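Local structure of putative short-chain dehydrogenase/reductase (Corynebacterium glutamicum, 3E9N) at residues A[17-20]-A[21-25]; A[102-105]-A[106-110]; A[116-119]-A[120-124]; A[162-166]-A[167-171]. The protein is of unproven function but, as a short-chain dehydrogenase/reductase, probably carries out nicotinamide-dependent oxidoreduction, possibly reducing acetoacetyl-CoA. All coordinates share one frame; numbering follows the deposited sequence.

Contact 1: A[17-20]-A[21-25]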
ATOM      1  N   MET A  17     -12.525 -17.150  17.091  1.00 37.15           N
ATOM      2  CA  MET A  17     -11.083 -17.299  16.763  1.00 36.34           C
ATOM      3  C   MET A  17     -10.229 -17.700  17.979  1.00 35.40           C
ATOM      4  O   MET A  17      -9.454 -18.644  17.913  1.00 34.50           O
ATOM      5  CB  MET A  17     -10.523 -15.997  16.165  1.00 36.34           C
ATOM      6  CG  MET A  17     -10.980 -15.617  14.700  1.00 37.99           C
ATOM      7  SD  MET A  17     -10.338 -13.929  14.263  1.00 36.82           S
ATOM      8  CE  MET A  17     -11.069 -13.734  12.672  1.00 40.55           C
ATOM      9  N   GLY A  18     -10.350 -16.964  19.083  1.00 34.81           N
ATOM     10  CA  GLY A  18      -9.526 -17.255  20.247  1.00 34.32           C
ATOM     11  C   GLY A  18      -9.706 -18.678  20.759  1.00 33.85           C
ATOM     12  O   GLY A  18      -8.745 -19.365  21.098  1.00 34.73           O
ATOM     13  N   ILE A  19     -10.933 -19.156  20.823  1.00 33.85           N
ATOM     14  CA  ILE A  19     -11.130 -20.552  21.203  1.00 33.81           C
ATOM     15  C   ILE A  19     -10.308 -21.503  20.353  1.00 34.48           C
ATOM     16  O   ILE A  19      -9.589 -22.367  20.899  1.00 35.43           O
ATOM     17  CB  ILE A  19     -12.619 -20.959  21.155  1.00 34.56           C
ATOM     18  CG1 ILE A  19     -13.390 -20.247  22.293  1.00 35.68           C
ATOM     19  CG2 ILE A  19     -12.788 -22.514  21.246  1.00 31.88           C
ATOM     20  CD1 ILE A  19     -14.924 -20.096  22.032  1.00 41.42           C
ATOM     21  N   GLU A  20     -10.395 -21.371  19.024  1.00 34.19           N
ATOM     22  CA  GLU A  20      -9.600 -22.240  18.157  1.00 34.35           C
ATOM     23  C   GLU A  20      -8.093 -22.004  18.357  1.00 34.15           C
ATOM     24  O   GLU A  20      -7.302 -22.948  18.302  1.00 33.92           O
ATOM     25  CB  GLU A  20      -9.993 -22.107  16.674  1.00 35.22           C
ATOM     26  CG  GLU A  20     -11.431 -22.496  16.317  1.00 36.06           C
ATOM     27  CD  GLU A  20     -11.754 -23.925  16.678  1.00 43.83           C
ATOM     28  OE1 GLU A  20     -12.881 -24.163  17.148  1.00 48.59           O
ATOM     29  OE2 GLU A  20     -10.884 -24.817  16.553  1.00 46.57           O
ATOM     30  N   ILE A  21      -7.690 -20.758  18.588  1.00 33.33           N
ATOM     31  CA  ILE A  21      -6.268 -20.460  18.799  1.00 32.77           C
ATOM     32  C   ILE A  21      -5.789 -21.095  20.124  1.00 33.77           C
ATOM     33  O   ILE A  21      -4.710 -21.700  20.195  1.00 34.07           O
ATOM     34  CB  ILE A  21      -5.984 -18.930  18.785  1.00 31.75           C
ATOM     35  CG1 ILE A  21      -6.259 -18.384  17.373  1.00 31.44           C
ATOM     36  CG2 ILE A  21      -4.570 -18.631  19.298  1.00 28.65           C
ATOM     37  CD1 ILE A  21      -6.363 -16.849  17.263  1.00 29.47           C
ATOM     38  N   VAL A  22      -6.607 -21.002  21.165  1.00 34.27           N
ATOM     39  CA  VAL A  22      -6.211 -21.626  22.438  1.00 35.13           C
ATOM     40  C   VAL A  22      -6.066 -23.135  22.303  1.00 35.26           C
ATOM     41  O   VAL A  22      -5.085 -23.709  22.802  1.00 35.23           O
ATOM     42  CB  VAL A  22      -7.181 -21.311  23.607  1.00 34.62           C
ATOM     43  CG1 VAL A  22      -6.881 -22.244  24.763  1.00 34.31           C
ATOM     44  CG2 VAL A  22      -7.058 -19.836  24.036  1.00 34.57           C
ATOM     45  N   LYS A  23      -7.024 -23.782  21.626  1.00 35.75           N
ATOM     46  CA  LYS A  23      -6.930 -25.245  21.463  1.00 36.37           C
ATOM     47  C   LYS A  23      -5.665 -25.591  20.684  1.00 35.99           C
ATOM     48  O   LYS A  23      -5.005 -26.569  21.005  1.00 36.87           O
ATOM     49  CB  LYS A  23      -8.185 -25.867  20.802  1.00 36.42           C
ATOM     50  CG  LYS A  23      -9.515 -25.324  21.308  1.00 40.01           C
ATOM     51  CD  LYS A  23     -10.761 -26.252  21.121  1.00 43.31           C
ATOM     52  CE  LYS A  23     -10.921 -26.683  19.656  1.00 46.71           C
ATOM     53  NZ  LYS A  23     -12.347 -26.622  19.167  1.00 47.88           N
ATOM     54  N   ASP A  24      -5.294 -24.791  19.684  1.00 35.09           N
ATOM     55  CA  ASP A  24      -4.116 -25.153  18.868  1.00 35.01           C
ATOM     56  C   ASP A  24      -2.822 -25.031  19.649  1.00 35.17           C
ATOM     57  O   ASP A  24      -2.004 -25.942  19.627  1.00 35.04           O
ATOM     58  CB  ASP A  24      -4.008 -24.321  17.581  1.00 35.04           C
ATOM     59  CG  ASP A  24      -2.781 -24.670  16.762  1.00 35.38           C
ATOM     60  OD1 ASP A  24      -2.876 -25.620  15.995  1.00 38.95           O
ATOM     61  OD2 ASP A  24      -1.705 -24.026  16.846  1.00 38.18           O
ATOM     62  N   LEU A  25      -2.637 -23.887  20.304  1.00 34.74           N
ATOM     63  CA  LEU A  25      -1.410 -23.591  21.047  1.00 34.90           C
ATOM     64  C   LEU A  25      -1.196 -24.458  22.275  1.00 34.52           C
ATOM     65  O   LEU A  25      -0.084 -24.521  22.788  1.00 32.30           O
ATOM     66  CB  LEU A  25      -1.438 -22.129  21.539  1.00 34.57           C
ATOM     67  CG  LEU A  25      -1.418 -21.018  20.476  1.00 36.29           C
ATOM     68  CD1 LEU A  25      -1.343 -19.609  21.158  1.00 35.55           C
ATOM     69  CD2 LEU A  25      -0.229 -21.261  19.555  1.00 35.42           C
TER
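Gly18 O receives the amide of Val22 at 2.7 Å, in a nearly straight bond (166°). Ile21 N reaches Met17 O in the same i to i+4 fashion at 2.8 Å, and with Lys23 N to Ile19 O and Asp24 N to Glu20 O these bonds keep 17-25 a regular helix. It belongs to helix 16-25, linking strands 7-11 and 30-35 in the first beta-alpha-beta unit of the Rossmann fold. Gly18 is the last glycine of the TGxxxGxG sequence of the short-chain dehydrogenases, where the chain turns into the helix; in relatives its lack of a side chain lets the dinucleotide come close to the helix start. Branched residues fill the inner face. Ile21 turns CG1 back beside its own N (chi1 -66°) and lays it 3.3 Å from Met17 O, while its CD1 comes 4.4 Å from Met17 CB. Ile21 also packs on Val10 of strand 7-11, and Val22 on Val31 and Ala33 of strand 30-35. On another face Glu20 and Lys23 run side by side, the glutamate bent at chi2 (-59°). Lys23 NZ meets Glu20 OE1 at 3.2 Å from the syn side, somewhat out of the carboxylate plane; its bond to Glu20 OE2, at 3.5 Å, is weak. Asp24 is instead engaged by Arg27 and Arg211. With Lys23 exposed to solvent, its bridge to Glu20 probably adds only modestly to the helix.

Contact 2: A[102-105]-A[106-110]; sequences HLDL and NVIVP
His102 and Asn106, one helical turn apart, run side by side, and Asn106 ND2 sits at the edge of the imidazole, near its plane and 2.9 Å from His102 ND1. Asn106 keeps CG beside its own N (chi1 -55°), which brings the amide alongside the ring, their planes 74° apart. The two backbones are joined as well, Asn106 N bonding to His102 O at 2.7 Å. On the neighbouring face Leu103 CD2 lies alongside Val107 CG2 at 4.0 Å, while the terminal CD1 of Ile108 comes within 3.5 Å of Asp104 OD2. The backbone under these pairs widens into a pi-type turn at 106-108. Leu103 O takes both Ile108 N, at 3.0 Å, and Val107 N; Asp104 O then takes Val109 N at 2.9 Å. Pro110 has no N-H to give and suits the kink, where its N makes no bond to the turn before; its CD rests 3.4 Å from Leu105 O. A helix bent at an asparagine recurs in the short-chain dehydrogenases, and Asn106 is consistent with that family position, whose asparagine belongs to the catalytic tetrad in relatives. Farther out, the His102 ring meets that of Tyr146, the tyrosine of the YxxxK sequence, and Asn106 touches Ser149. Leu105 packs on Ile57 and Val58 of helix 57-63. The other side faces the second subunit: Leu103 packs on its Ile108, and Ile108 on its Leu103.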
ATOM      1  N   HIS A 102     -13.462   1.285  20.055  1.00 41.86           N
ATOM      2  CA  HIS A 102     -12.661   0.633  19.039  1.00 41.82           C
ATOM      3  C   HIS A 102     -11.152   0.844  19.143  1.00 40.53           C
ATOM      4  O   HIS A 102     -10.402  -0.136  19.091  1.00 39.92           O
ATOM      5  CB  HIS A 102     -13.103   1.067  17.672  1.00 42.26           C
ATOM      6  CG  HIS A 102     -14.100   0.162  17.069  1.00 46.66           C
ATOM      7  ND1 HIS A 102     -13.741  -0.981  16.377  1.00 49.68           N
ATOM      8  CD2 HIS A 102     -15.454   0.229  17.032  1.00 49.58           C
ATOM      9  CE1 HIS A 102     -14.839  -1.580  15.941  1.00 50.26           C
ATOM     10  NE2 HIS A 102     -15.891  -0.863  16.320  1.00 49.76           N
ATOM     11  N   LEU A 103     -10.711   2.101  19.232  1.00 39.73           N
ATOM     12  CA  LEU A 103      -9.288   2.388  19.285  1.00 39.40           C
ATOM     13  C   LEU A 103      -8.708   1.819  20.537  1.00 39.23           C
ATOM     14  O   LEU A 103      -7.575   1.348  20.511  1.00 40.81           O
ATOM     15  CB  LEU A 103      -8.993   3.886  19.259  1.00 39.05           C
ATOM     16  CG  LEU A 103      -9.296   4.471  17.894  1.00 41.80           C
ATOM     17  CD1 LEU A 103      -9.027   5.983  17.852  1.00 44.64           C
ATOM     18  CD2 LEU A 103      -8.477   3.738  16.854  1.00 42.57           C
ATOM     19  N   ASP A 104      -9.423   1.914  21.655  1.00 38.60           N
ATOM     20  CA  ASP A 104      -8.889   1.382  22.921  1.00 38.82           C
ATOM     21  C   ASP A 104      -8.603  -0.116  22.727  1.00 37.42           C
ATOM     22  O   ASP A 104      -7.499  -0.613  22.926  1.00 36.22           O
ATOM     23  CB  ASP A 104      -9.903   1.524  24.068  1.00 39.08           C
ATOM     24  CG  ASP A 104      -9.854   2.882  24.735  1.00 44.00           C
ATOM     25  OD1 ASP A 104     -10.741   3.166  25.576  1.00 47.75           O
ATOM     26  OD2 ASP A 104      -8.941   3.681  24.409  1.00 50.66           O
ATOM     27  N   LEU A 105      -9.623  -0.821  22.293  1.00 36.92           N
ATOM     28  CA  LEU A 105      -9.530  -2.249  22.247  1.00 37.35           C
ATOM     29  C   LEU A 105      -8.678  -2.777  21.090  1.00 36.83           C
ATOM     30  O   LEU A 105      -7.940  -3.718  21.300  1.00 35.83           O
ATOM     31  CB  LEU A 105     -10.920  -2.851  22.207  1.00 37.39           C
ATOM     32  CG  LEU A 105     -10.951  -4.365  22.320  1.00 40.66           C
ATOM     33  CD1 LEU A 105     -10.293  -4.790  23.621  1.00 41.52           C
ATOM     34  CD2 LEU A 105     -12.426  -4.812  22.265  1.00 43.81           C
ATOM     35  N   ASN A 106      -8.764  -2.175  19.891  1.00 36.55           N
ATOM     36  CA  ASN A 106      -8.058  -2.712  18.695  1.00 36.59           C
ATOM     37  C   ASN A 106      -6.597  -2.219  18.513  1.00 35.82           C
ATOM     38  O   ASN A 106      -5.797  -2.822  17.779  1.00 34.39           O
ATOM     39  CB  ASN A 106      -8.833  -2.421  17.412  1.00 36.58           C
ATOM     40  CG  ASN A 106     -10.278  -2.932  17.439  1.00 42.25           C
ATOM     41  OD1 ASN A 106     -10.603  -3.876  18.147  1.00 47.35           O
ATOM     42  ND2 ASN A 106     -11.148  -2.333  16.592  1.00 47.18           N
ATOM     43  N   VAL A 107      -6.249  -1.110  19.170  1.00 35.13           N
ATOM     44  CA  VAL A 107      -4.956  -0.490  18.916  1.00 33.64           C
ATOM     45  C   VAL A 107      -4.211  -0.247  20.226  1.00 33.49           C
ATOM     46  O   VAL A 107      -3.068  -0.688  20.369  1.00 34.35           O
ATOM     47  CB  VAL A 107      -5.125   0.837  18.167  1.00 33.68           C
ATOM     48  CG1 VAL A 107      -3.784   1.470  17.881  1.00 33.59           C
ATOM     49  CG2 VAL A 107      -5.908   0.625  16.873  1.00 33.12           C
ATOM     50  N   ILE A 108      -4.835   0.426  21.197  1.00 31.94           N
ATOM     51  CA  ILE A 108      -4.071   0.805  22.393  1.00 30.64           C
ATOM     52  C   ILE A 108      -3.722  -0.388  23.308  1.00 30.17           C
ATOM     53  O   ILE A 108      -2.586  -0.571  23.711  1.00 30.32           O
ATOM     54  CB  ILE A 108      -4.685   2.002  23.153  1.00 31.21           C
ATOM     55  CG1 ILE A 108      -4.967   3.172  22.194  1.00 29.95           C
ATOM     56  CG2 ILE A 108      -3.709   2.436  24.226  1.00 31.55           C
ATOM     57  CD1 ILE A 108      -5.891   4.352  22.749  1.00 29.21           C
ATOM     58  N   VAL A 109      -4.687  -1.277  23.515  1.00 29.93           N
ATOM     59  CA  VAL A 109      -4.468  -2.460  24.301  1.00 29.21           C
ATOM     60  C   VAL A 109      -3.344  -3.321  23.657  1.00 30.08           C
ATOM     61  O   VAL A 109      -2.357  -3.602  24.329  1.00 30.50           O
ATOM     62  CB  VAL A 109      -5.780  -3.228  24.493  1.00 28.67           C
ATOM     63  CG1 VAL A 109      -5.487  -4.659  24.869  1.00 27.78           C
ATOM     64  CG2 VAL A 109      -6.694  -2.508  25.528  1.00 28.58           C
ATOM     65  N   PRO A 110      -3.444  -3.685  22.345  1.00 30.23           N
ATOM     66  CA  PRO A 110      -2.273  -4.452  21.790  1.00 29.50           C
ATOM     67  C   PRO A 110      -0.939  -3.753  21.993  1.00 29.68           C
ATOM     68  O   PRO A 110       0.011  -4.385  22.446  1.00 30.25           O
ATOM     69  CB  PRO A 110      -2.605  -4.634  20.310  1.00 29.89           C
ATOM     70  CG  PRO A 110      -4.182  -4.608  20.264  1.00 30.11           C
ATOM     71  CD  PRO A 110      -4.552  -3.565  21.368  1.00 29.77           C
TER

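Contact 3: A[116-119]-A[120-124]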
ATOM      1  N   GLN A 116       3.884  -4.036  28.178  1.00 30.42           N
ATOM      2  CA  GLN A 116       3.973  -4.515  29.556  1.00 30.98           C
ATOM      3  C   GLN A 116       4.648  -5.875  29.552  1.00 31.44           C
ATOM      4  O   GLN A 116       5.350  -6.202  30.505  1.00 32.10           O
ATOM      5  CB  GLN A 116       2.579  -4.589  30.256  1.00 29.79           C
ATOM      6  CG  GLN A 116       1.867  -3.220  30.435  1.00 29.81           C
ATOM      7  CD  GLN A 116       0.369  -3.379  30.654  1.00 30.37           C
ATOM      8  OE1 GLN A 116      -0.126  -4.508  30.710  1.00 31.88           O
ATOM      9  NE2 GLN A 116      -0.365  -2.263  30.768  1.00 27.38           N
ATOM     10  N   LEU A 117       4.447  -6.667  28.486  1.00 32.03           N
ATOM     11  CA  LEU A 117       5.050  -8.027  28.381  1.00 31.12           C
ATOM     12  C   LEU A 117       6.355  -7.985  27.632  1.00 30.96           C
ATOM     13  O   LEU A 117       7.007  -9.016  27.457  1.00 31.22           O
ATOM     14  CB  LEU A 117       4.132  -9.035  27.677  1.00 31.65           C
ATOM     15  CG  LEU A 117       2.767  -9.323  28.289  1.00 31.78           C
ATOM     16  CD1 LEU A 117       1.919 -10.245  27.446  1.00 28.05           C
ATOM     17  CD2 LEU A 117       3.004  -9.921  29.671  1.00 34.55           C
ATOM     18  N   LEU A 118       6.754  -6.806  27.190  1.00 30.82           N
ATOM     19  CA  LEU A 118       8.022  -6.676  26.472  1.00 32.09           C
ATOM     20  C   LEU A 118       9.244  -7.430  27.070  1.00 32.56           C
ATOM     21  O   LEU A 118      10.008  -8.066  26.327  1.00 34.84           O
ATOM     22  CB  LEU A 118       8.365  -5.189  26.232  1.00 31.58           C
ATOM     23  CG  LEU A 118       9.266  -4.898  25.043  1.00 32.89           C
ATOM     24  CD1 LEU A 118       8.769  -5.651  23.789  1.00 34.92           C
ATOM     25  CD2 LEU A 118       9.293  -3.440  24.755  1.00 34.06           C
ATOM     26  N   PRO A 119       9.487  -7.306  28.386  1.00 32.55           N
ATOM     27  CA  PRO A 119      10.723  -7.923  28.923  1.00 31.32           C
ATOM     28  C   PRO A 119      10.717  -9.417  28.768  1.00 30.26           C
ATOM     29  O   PRO A 119      11.747 -10.015  28.467  1.00 28.69           O
ATOM     30  CB  PRO A 119      10.673  -7.559  30.426  1.00 30.98           C
ATOM     31  CG  PRO A 119       9.993  -6.188  30.439  1.00 31.92           C
ATOM     32  CD  PRO A 119       8.934  -6.270  29.306  1.00 32.75           C
ATOM     33  N   ALA A 120       9.550 -10.000  29.011  1.00 29.40           N
ATOM     34  CA  ALA A 120       9.360 -11.418  28.852  1.00 28.47           C
ATOM     35  C   ALA A 120       9.397 -11.854  27.368  1.00 28.17           C
ATOM     36  O   ALA A 120       9.722 -13.008  27.069  1.00 27.92           O
ATOM     37  CB  ALA A 120       8.033 -11.829  29.490  1.00 28.91           C
ATOM     38  N   LEU A 121       8.997 -10.967  26.456  1.00 26.89           N
ATOM     39  CA  LEU A 121       8.941 -11.311  25.044  1.00 26.72           C
ATOM     40  C   LEU A 121      10.392 -11.363  24.518  1.00 27.44           C
ATOM     41  O   LEU A 121      10.733 -12.240  23.746  1.00 27.18           O
ATOM     42  CB  LEU A 121       8.145 -10.269  24.237  1.00 24.66           C
ATOM     43  CG  LEU A 121       6.640 -10.312  24.368  1.00 26.87           C
ATOM     44  CD1 LEU A 121       5.940  -8.993  23.840  1.00 26.41           C
ATOM     45  CD2 LEU A 121       6.004 -11.577  23.801  1.00 20.97           C
ATOM     46  N   ARG A 122      11.206 -10.403  24.950  1.00 27.88           N
ATOM     47  CA  ARG A 122      12.595 -10.319  24.589  1.00 29.45           C
ATOM     48  C   ARG A 122      13.336 -11.487  25.149  1.00 31.31           C
ATOM     49  O   ARG A 122      14.118 -12.120  24.433  1.00 32.42           O
ATOM     50  CB  ARG A 122      13.188  -9.055  25.174  1.00 28.87           C
ATOM     51  CG  ARG A 122      12.781  -7.827  24.399  1.00 28.80           C
ATOM     52  CD  ARG A 122      13.387  -6.600  25.000  1.00 27.62           C
ATOM     53  NE  ARG A 122      12.962  -5.395  24.304  1.00 29.14           N
ATOM     54  CZ  ARG A 122      13.375  -4.178  24.646  1.00 31.64           C
ATOM     55  NH1 ARG A 122      14.215  -4.040  25.659  1.00 31.83           N
ATOM     56  NH2 ARG A 122      12.971  -3.106  23.975  1.00 30.59           N
ATOM     57  N   ALA A 123      13.067 -11.787  26.423  1.00 31.50           N
ATOM     58  CA  ALA A 123      13.693 -12.902  27.103  1.00 32.40           C
ATOM     59  C   ALA A 123      13.467 -14.219  26.384  1.00 32.01           C
ATOM     60  O   ALA A 123      14.340 -15.050  26.406  1.00 32.66           O
ATOM     61  CB  ALA A 123      13.183 -13.022  28.612  1.00 32.23           C
ATOM     62  N   ALA A 124      12.275 -14.423  25.822  1.00 30.90           N
ATOM     63  CA  ALA A 124      11.960 -15.673  25.132  1.00 30.43           C
ATOM     64  C   ALA A 124      12.196 -15.597  23.636  1.00 31.61           C
ATOM     65  O   ALA A 124      11.992 -16.589  22.936  1.00 32.61           O
ATOM     66  CB  ALA A 124      10.483 -16.119  25.402  1.00 29.68           C
TER
HETATM   67  O   HOH W   1       7.347  -8.605  31.237  1.00 47.15           O
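Leu118 swings its CG to the side far from its own N (chi1 -155°), and Arg122 keeps its chain fully extended (chi2 -180°, chi3 -178°), which brings the leucine branch and the guanidinium together one turn later. CD2 of Leu118 approaches Arg122 NH2 obliquely at 3.8 Å, and its CG lies as far from Arg122 NE. Leu121 suits the inner side of the turn: its CD1 meets Leu117 CB at 4.2 Å, and both leucines rest on Leu79 of strand 78-81. Pro119 lacks an N-H, so helix 95-124 kinks here, near its end. One turn opens, leaving Gln116 O and Ala120 N 5.9 Å apart. A water bridges them, donating to Gln116 O at 3.2 Å and accepting only weakly from Ala120 N. Beyond the proline ordinary helical bonding returns, with Arg122 N held by Leu118 O at 3.0 Å and Ala123 N by Pro119 O. The guanidinium itself finds its partner in Glu164 of helix 144-164, and Asn167 packs nearby. An arginine suits this place because its aliphatic stem can lie against the helix while its charge reaches the carboxylate of Glu164; the flank of Leu118 on this exposed arginine may limit water on one side and so modestly favour that outside pairing.

Contact 4: A[162-166]-A[167-171]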
ATOM      1  N   LYS A 162       9.944  -3.243  13.618  1.00 39.15           N
ATOM      2  CA  LYS A 162      11.258  -2.611  13.365  1.00 41.76           C
ATOM      3  C   LYS A 162      11.949  -2.260  14.661  1.00 41.93           C
ATOM      4  O   LYS A 162      13.162  -2.390  14.766  1.00 42.77           O
ATOM      5  CB  LYS A 162      11.155  -1.320  12.535  1.00 43.19           C
ATOM      6  CG  LYS A 162      10.496  -1.429  11.144  1.00 46.49           C
ATOM      7  CD  LYS A 162      10.049  -0.006  10.630  1.00 54.72           C
ATOM      8  CE  LYS A 162       8.884   0.597  11.511  1.00 60.00           C
ATOM      9  NZ  LYS A 162       8.046   1.741  10.923  1.00 61.36           N
ATOM     10  N   GLU A 163      11.192  -1.782  15.644  1.00 41.79           N
ATOM     11  CA  GLU A 163      11.758  -1.543  16.953  1.00 41.75           C
ATOM     12  C   GLU A 163      12.348  -2.808  17.598  1.00 41.74           C
ATOM     13  O   GLU A 163      13.331  -2.724  18.316  1.00 40.34           O
ATOM     14  CB  GLU A 163      10.713  -0.952  17.889  1.00 42.37           C
ATOM     15  CG  GLU A 163      10.638   0.560  17.889  1.00 44.28           C
ATOM     16  CD  GLU A 163       9.645   1.093  18.913  1.00 49.48           C
ATOM     17  OE1 GLU A 163       8.886   0.292  19.507  1.00 50.69           O
ATOM     18  OE2 GLU A 163       9.603   2.329  19.130  1.00 53.48           O
ATOM     19  N   GLU A 164      11.744  -3.981  17.370  1.00 41.55           N
ATOM     20  CA  GLU A 164      12.129  -5.142  18.181  1.00 41.45           C
ATOM     21  C   GLU A 164      12.854  -6.275  17.471  1.00 42.11           C
ATOM     22  O   GLU A 164      13.215  -7.253  18.135  1.00 42.58           O
ATOM     23  CB  GLU A 164      10.920  -5.695  18.929  1.00 40.97           C
ATOM     24  CG  GLU A 164      10.335  -4.685  19.920  1.00 41.31           C
ATOM     25  CD  GLU A 164      11.311  -4.358  21.035  1.00 42.73           C
ATOM     26  OE1 GLU A 164      12.131  -5.239  21.402  1.00 43.68           O
ATOM     27  OE2 GLU A 164      11.266  -3.225  21.547  1.00 42.38           O
ATOM     28  N   ALA A 165      13.056  -6.179  16.147  1.00 42.06           N
ATOM     29  CA  ALA A 165      13.704  -7.291  15.395  1.00 41.99           C
ATOM     30  C   ALA A 165      15.044  -7.720  15.996  1.00 41.89           C
ATOM     31  O   ALA A 165      15.286  -8.918  16.184  1.00 41.75           O
ATOM     32  CB  ALA A 165      13.870  -6.946  13.914  1.00 41.36           C
ATOM     33  N   ASN A 166      15.900  -6.742  16.305  1.00 42.11           N
ATOM     34  CA  ASN A 166      17.198  -7.014  16.959  1.00 42.69           C
ATOM     35  C   ASN A 166      17.129  -7.718  18.315  1.00 41.77           C
ATOM     36  O   ASN A 166      18.105  -8.337  18.773  1.00 41.52           O
ATOM     37  CB  ASN A 166      18.018  -5.727  17.096  1.00 43.69           C
ATOM     38  CG  ASN A 166      18.632  -5.319  15.781  1.00 47.83           C
ATOM     39  OD1 ASN A 166      18.180  -4.356  15.153  1.00 52.15           O
ATOM     40  ND2 ASN A 166      19.615  -6.108  15.303  1.00 49.00           N
ATOM     41  N   ASN A 167      15.977  -7.630  18.970  1.00 40.14           N
ATOM     42  CA  ASN A 167      15.875  -8.292  20.246  1.00 38.44           C
ATOM     43  C   ASN A 167      15.351  -9.687  20.149  1.00 37.84           C
ATOM     44  O   ASN A 167      15.147 -10.326  21.184  1.00 36.98           O
ATOM     45  CB  ASN A 167      15.044  -7.475  21.186  1.00 38.70           C
ATOM     46  CG  ASN A 167      15.624  -6.112  21.379  1.00 39.49           C
ATOM     47  OD1 ASN A 167      16.839  -5.982  21.563  1.00 42.61           O
ATOM     48  ND2 ASN A 167      14.791  -5.081  21.274  1.00 36.98           N
ATOM     49  N   GLY A 168      15.128 -10.172  18.919  1.00 36.26           N
ATOM     50  CA  GLY A 168      14.733 -11.557  18.774  1.00 35.25           C
ATOM     51  C   GLY A 168      13.236 -11.701  18.690  1.00 35.21           C
ATOM     52  O   GLY A 168      12.729 -12.830  18.553  1.00 36.39           O
ATOM     53  N   ILE A 169      12.513 -10.583  18.767  1.00 33.74           N
ATOM     54  CA  ILE A 169      11.058 -10.630  18.676  1.00 33.12           C
ATOM     55  C   ILE A 169      10.547 -10.647  17.236  1.00 33.63           C
ATOM     56  O   ILE A 169      11.012  -9.878  16.378  1.00 33.14           O
ATOM     57  CB  ILE A 169      10.396  -9.461  19.438  1.00 33.44           C
ATOM     58  CG1 ILE A 169      10.734  -9.546  20.945  1.00 32.01           C
ATOM     59  CG2 ILE A 169       8.864  -9.421  19.169  1.00 32.51           C
ATOM     60  CD1 ILE A 169      10.180  -8.412  21.777  1.00 31.50           C
ATOM     61  N   ARG A 170       9.614 -11.560  16.965  1.00 32.95           N
ATOM     62  CA  ARG A 170       8.972 -11.603  15.686  1.00 33.01           C
ATOM     63  C   ARG A 170       7.576 -11.024  15.806  1.00 33.43           C
ATOM     64  O   ARG A 170       6.864 -11.211  16.824  1.00 33.81           O
ATOM     65  CB  ARG A 170       8.976 -13.036  15.106  1.00 33.19           C
ATOM     66  CG  ARG A 170      10.430 -13.609  14.995  1.00 34.46           C
ATOM     67  CD  ARG A 170      10.485 -14.889  14.173  1.00 38.82           C
ATOM     68  NE  ARG A 170       9.900 -16.055  14.842  1.00 42.87           N
ATOM     69  CZ  ARG A 170       9.942 -17.309  14.374  1.00 45.40           C
ATOM     70  NH1 ARG A 170      10.543 -17.613  13.208  1.00 44.47           N
ATOM     71  NH2 ARG A 170       9.369 -18.272  15.079  1.00 46.05           N
ATOM     72  N   VAL A 171       7.190 -10.276  14.772  1.00 32.95           N
ATOM     73  CA  VAL A 171       5.939  -9.582  14.789  1.00 31.75           C
ATOM     74  C   VAL A 171       5.197  -9.933  13.512  1.00 31.86           C
ATOM     75  O   VAL A 171       5.765  -9.902  12.430  1.00 31.42           O
ATOM     76  CB  VAL A 171       6.132  -8.093  14.911  1.00 31.44           C
ATOM     77  CG1 VAL A 171       4.758  -7.415  15.018  1.00 31.96           C
ATOM     78  CG2 VAL A 171       6.935  -7.763  16.168  1.00 32.28           C
TER
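Asn167 precedes the glycine of the Schellman motif by which the chain leaves helix 144-164 for strand 170-176 of the Rossmann fold. Its backbone N bonds to Glu164 O at 2.9 Å. With CG beside its own N (chi1 -58°), its side chain crosses that of Glu164, and Asn167 ND2 reaches Glu164 OE1 at 2.7 Å. The bond is nearly straight (160°) and the acceptor lies close to the amide plane, but the carboxylate is approached from above its own plane. A short, polar side chain with an N-H to give suits this place, while OE2 of the glutamate turns to Arg122. Gly168 comes next, with a positive phi of 95° that would press a CB against the preceding carbonyl oxygen; glycine avoids that strain. Gly168 N bonds to Ala165 O at 3.0 Å, and its own carbonyl is taken by Arg230 of the third subunit. Ile169 N then reaches back to Glu164 O, a weak bond at 3.5 Å that completes the motif. The isoleucine is apolar as befits its buried place, packing on helix 95-124. It runs alongside the stem of the glutamate, Ile169 CB lying 3.8 Å from Glu164 CB.

All four contacts are local, each between residues three to five apart, and none is wholly core. Contact 1 belongs to the first beta-alpha-beta unit, about 21 to 24 Å between centres from the others. Contacts 2 and 3 share helix 95-124, with centres about 20 Å apart. Both involve a proline kink, yet contact 2 widens into a pi-type turn against a neighbouring subunit, whereas contact 3 admits a water and has more exposed residues. Contact 4, a helix exit, touches contact 3: the two are tied by a charge pair, Arg122 NH2 to Glu164 OE2 at 3.0 Å, and by an apolar patch, while contact 1 keeps its Glu20-Lys23 pair within itself.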